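PDB 2BBR: viral CASP8 and FADD-like apoptosis regulator from Molluscum contagiosum virus subtype 1, which inhibits apoptosis induced by death receptors by interfering with host caspase-8 recruitment and activation at the death-inducing signaling complex, and suppresses host NF-kappa-B activation. Local coordinates for residues A[117-122]-A[158-163]. Sequence-based numbering, arbitrary orientation.
Sequences LFACNL and ADMLRT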
loop_
_atom_site.group_PDB
_atom_site.type_symbol
_atom_site.label_atom_id
_atom_site.label_comp_id
_atom_site.label_asym_id
_atom_site.label_seq_id
_atom_site.Cartn_x
_atom_site.Cartn_y
_atom_site.Cartn_z
ATOM N N LEU A 117 -19.808 0.428 4.279
ATOM C CA LEU A 117 -21.115 1.002 4.567
ATOM C C LEU A 117 -20.961 2.379 5.217
ATOM O O LEU A 117 -21.710 3.303 4.899
ATOM C CB LEU A 117 -21.920 0.064 5.473
ATOM C CG LEU A 117 -22.247 -1.308 4.870
ATOM C CD1 LEU A 117 -23.087 -2.116 5.848
ATOM C CD2 LEU A 117 -22.994 -1.130 3.555
ATOM N N PHE A 118 -19.993 2.519 6.123
ATOM C CA PHE A 118 -19.759 3.808 6.775
ATOM C C PHE A 118 -19.400 4.840 5.714
ATOM O O PHE A 118 -19.873 5.977 5.746
ATOM C CB PHE A 118 -18.596 3.749 7.776
ATOM C CG PHE A 118 -18.838 2.866 8.968
ATOM C CD1 PHE A 118 -20.125 2.533 9.379
ATOM C CD2 PHE A 118 -17.759 2.390 9.708
ATOM C CE1 PHE A 118 -20.330 1.739 10.508
ATOM C CE2 PHE A 118 -17.952 1.599 10.836
ATOM C CZ PHE A 118 -19.240 1.272 11.237
ATOM N N ALA A 119 -18.546 4.440 4.775
ATOM C CA ALA A 119 -18.114 5.335 3.710
ATOM C C ALA A 119 -19.279 5.802 2.846
ATOM O O ALA A 119 -19.397 6.988 2.537
ATOM C CB ALA A 119 -17.065 4.646 2.841
ATOM N N CYS A 120 -20.134 4.864 2.451
ATOM C CA CYS A 120 -21.278 5.199 1.614
ATOM C C CYS A 120 -22.310 6.058 2.347
ATOM O O CYS A 120 -23.061 6.798 1.716
ATOM C CB CYS A 120 -21.918 3.922 1.059
ATOM S SG CYS A 120 -20.855 3.063 -0.145
ATOM N N ASN A 121 -22.347 5.964 3.673
ATOM C CA ASN A 121 -23.271 6.780 4.454
ATOM C C ASN A 121 -22.718 8.198 4.538
ATOM O O ASN A 121 -23.475 9.168 4.521
ATOM C CB ASN A 121 -23.467 6.210 5.862
ATOM C CG ASN A 121 -24.447 5.055 5.890
ATOM O OD1 ASN A 121 -25.430 5.047 5.148
ATOM N ND2 ASN A 121 -24.200 4.084 6.758
ATOM N N LEU A 122 -21.395 8.314 4.627
ATOM C CA LEU A 122 -20.749 9.622 4.682
ATOM C C LEU A 122 -20.896 10.312 3.334
ATOM O O LEU A 122 -21.157 11.512 3.263
ATOM C CB LEU A 122 -19.259 9.480 5.008
ATOM C CG LEU A 122 -18.855 9.238 6.460
ATOM C CD1 LEU A 122 -17.346 9.049 6.544
ATOM C CD2 LEU A 122 -19.294 10.421 7.312
ATOM N N ALA A 158 -9.563 7.102 10.033
ATOM C CA ALA A 158 -9.322 6.842 11.449
ATOM C C ALA A 158 -10.661 6.870 12.185
ATOM O O ALA A 158 -10.923 6.033 13.053
ATOM C CB ALA A 158 -8.383 7.892 12.028
ATOM N N ASP A 159 -11.504 7.839 11.834
ATOM C CA ASP A 159 -12.823 7.969 12.448
ATOM C C ASP A 159 -13.670 6.733 12.175
ATOM O O ASP A 159 -14.399 6.261 13.049
ATOM C CB ASP A 159 -13.573 9.189 11.903
ATOM C CG ASP A 159 -12.953 10.505 12.322
ATOM O OD1 ASP A 159 -12.214 10.536 13.328
ATOM O OD2 ASP A 159 -13.227 11.517 11.647
ATOM N N MET A 160 -13.594 6.225 10.950
ATOM C CA MET A 160 -14.350 5.040 10.575
ATOM C C MET A 160 -13.889 3.842 11.400
ATOM O O MET A 160 -14.706 3.048 11.870
ATOM C CB MET A 160 -14.177 4.763 9.080
ATOM C CG MET A 160 -14.904 5.761 8.189
ATOM S SD MET A 160 -14.351 5.778 6.462
ATOM C CE MET A 160 -14.595 4.057 6.004
ATOM N N LEU A 161 -12.581 3.714 11.581
ATOM C CA LEU A 161 -12.035 2.614 12.362
ATOM C C LEU A 161 -12.427 2.744 13.834
ATOM O O LEU A 161 -12.666 1.741 14.510
ATOM C CB LEU A 161 -10.513 2.572 12.199
ATOM C CG LEU A 161 -10.055 2.170 10.789
ATOM C CD1 LEU A 161 -8.597 2.544 10.578
ATOM C CD2 LEU A 161 -10.270 0.671 10.596
ATOM N N ARG A 162 -12.500 3.978 14.327
ATOM C CA ARG A 162 -12.891 4.203 15.714
ATOM C C ARG A 162 -14.345 3.764 15.906
ATOM O O ARG A 162 -14.684 3.122 16.898
ATOM C CB ARG A 162 -12.745 5.681 16.088
ATOM C CG ARG A 162 -12.983 5.949 17.568
ATOM C CD ARG A 162 -12.908 7.430 17.922
ATOM N NE ARG A 162 -11.611 8.017 17.598
ATOM C CZ ARG A 162 -11.389 8.828 16.569
ATOM N NH1 ARG A 162 -12.380 9.157 15.753
ATOM N NH2 ARG A 162 -10.171 9.308 16.354
ATOM N N THR A 163 -15.198 4.098 14.942
ATOM C CA THR A 163 -16.608 3.728 15.002
ATOM C C THR A 163 -16.743 2.210 15.048
ATOM O O THR A 163 -17.629 1.669 15.712
ATOM C CB THR A 163 -17.365 4.261 13.772
ATOM O OG1 THR A 163 -17.257 5.689 13.730
ATOM C CG2 THR A 163 -18.837 3.863 13.836
#
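Phe-118 and Met-160 bring helices 109-122 and 155-163 together inside the helical bundle of the second death effector domain, a member of the death-fold clan. The two short segments run at 123° to each other with their axes 10.7 Å apart, and no hydrogen bond links them; side chains do the joining. The first side-chain bond of Phe-118 heads toward the other helix, and its side chain meets Thr-163 tip to tip. The methyl CG2 of Thr-163 makes an off-centre CH-pi contact, 4.1 Å from the Phe-118 ring centroid and 30° off the ring normal, with CZ the nearest ring atom. The Phe-118 ring also rests against backbone, with CE2 of Phe-118 3.7 Å from the carbonyl O of Met-160.

Met-160 works differently. Its chain leaves the helix, and a turn about the CG-SD bond of Met-160 (chi3 56°) swings its CE to 4.1 Å from CB of Ala-119. Further back along the chain, CG packs against CB of Phe-118 and, more loosely, CD1 of Leu-122. Ala-119 and Met-160 are the buried pair of this contact: Ala-119 also touches Leu-139 and Leu-143, which brings in helix 136-145 as a third helix, while Met-160 also touches Leu-115, on the same helix as Phe-118. Phe-118, Leu-122 and Thr-163 lie nearer the surface.

The rotation of Thr-163 is held from within its own helix. OG1 of Thr-163, anti to its own carbonyl carbon, bonds the carbonyl O of Asp-159 at 3.0 Å, which Thr-163 N grips from the opposite face of the carbonyl plane.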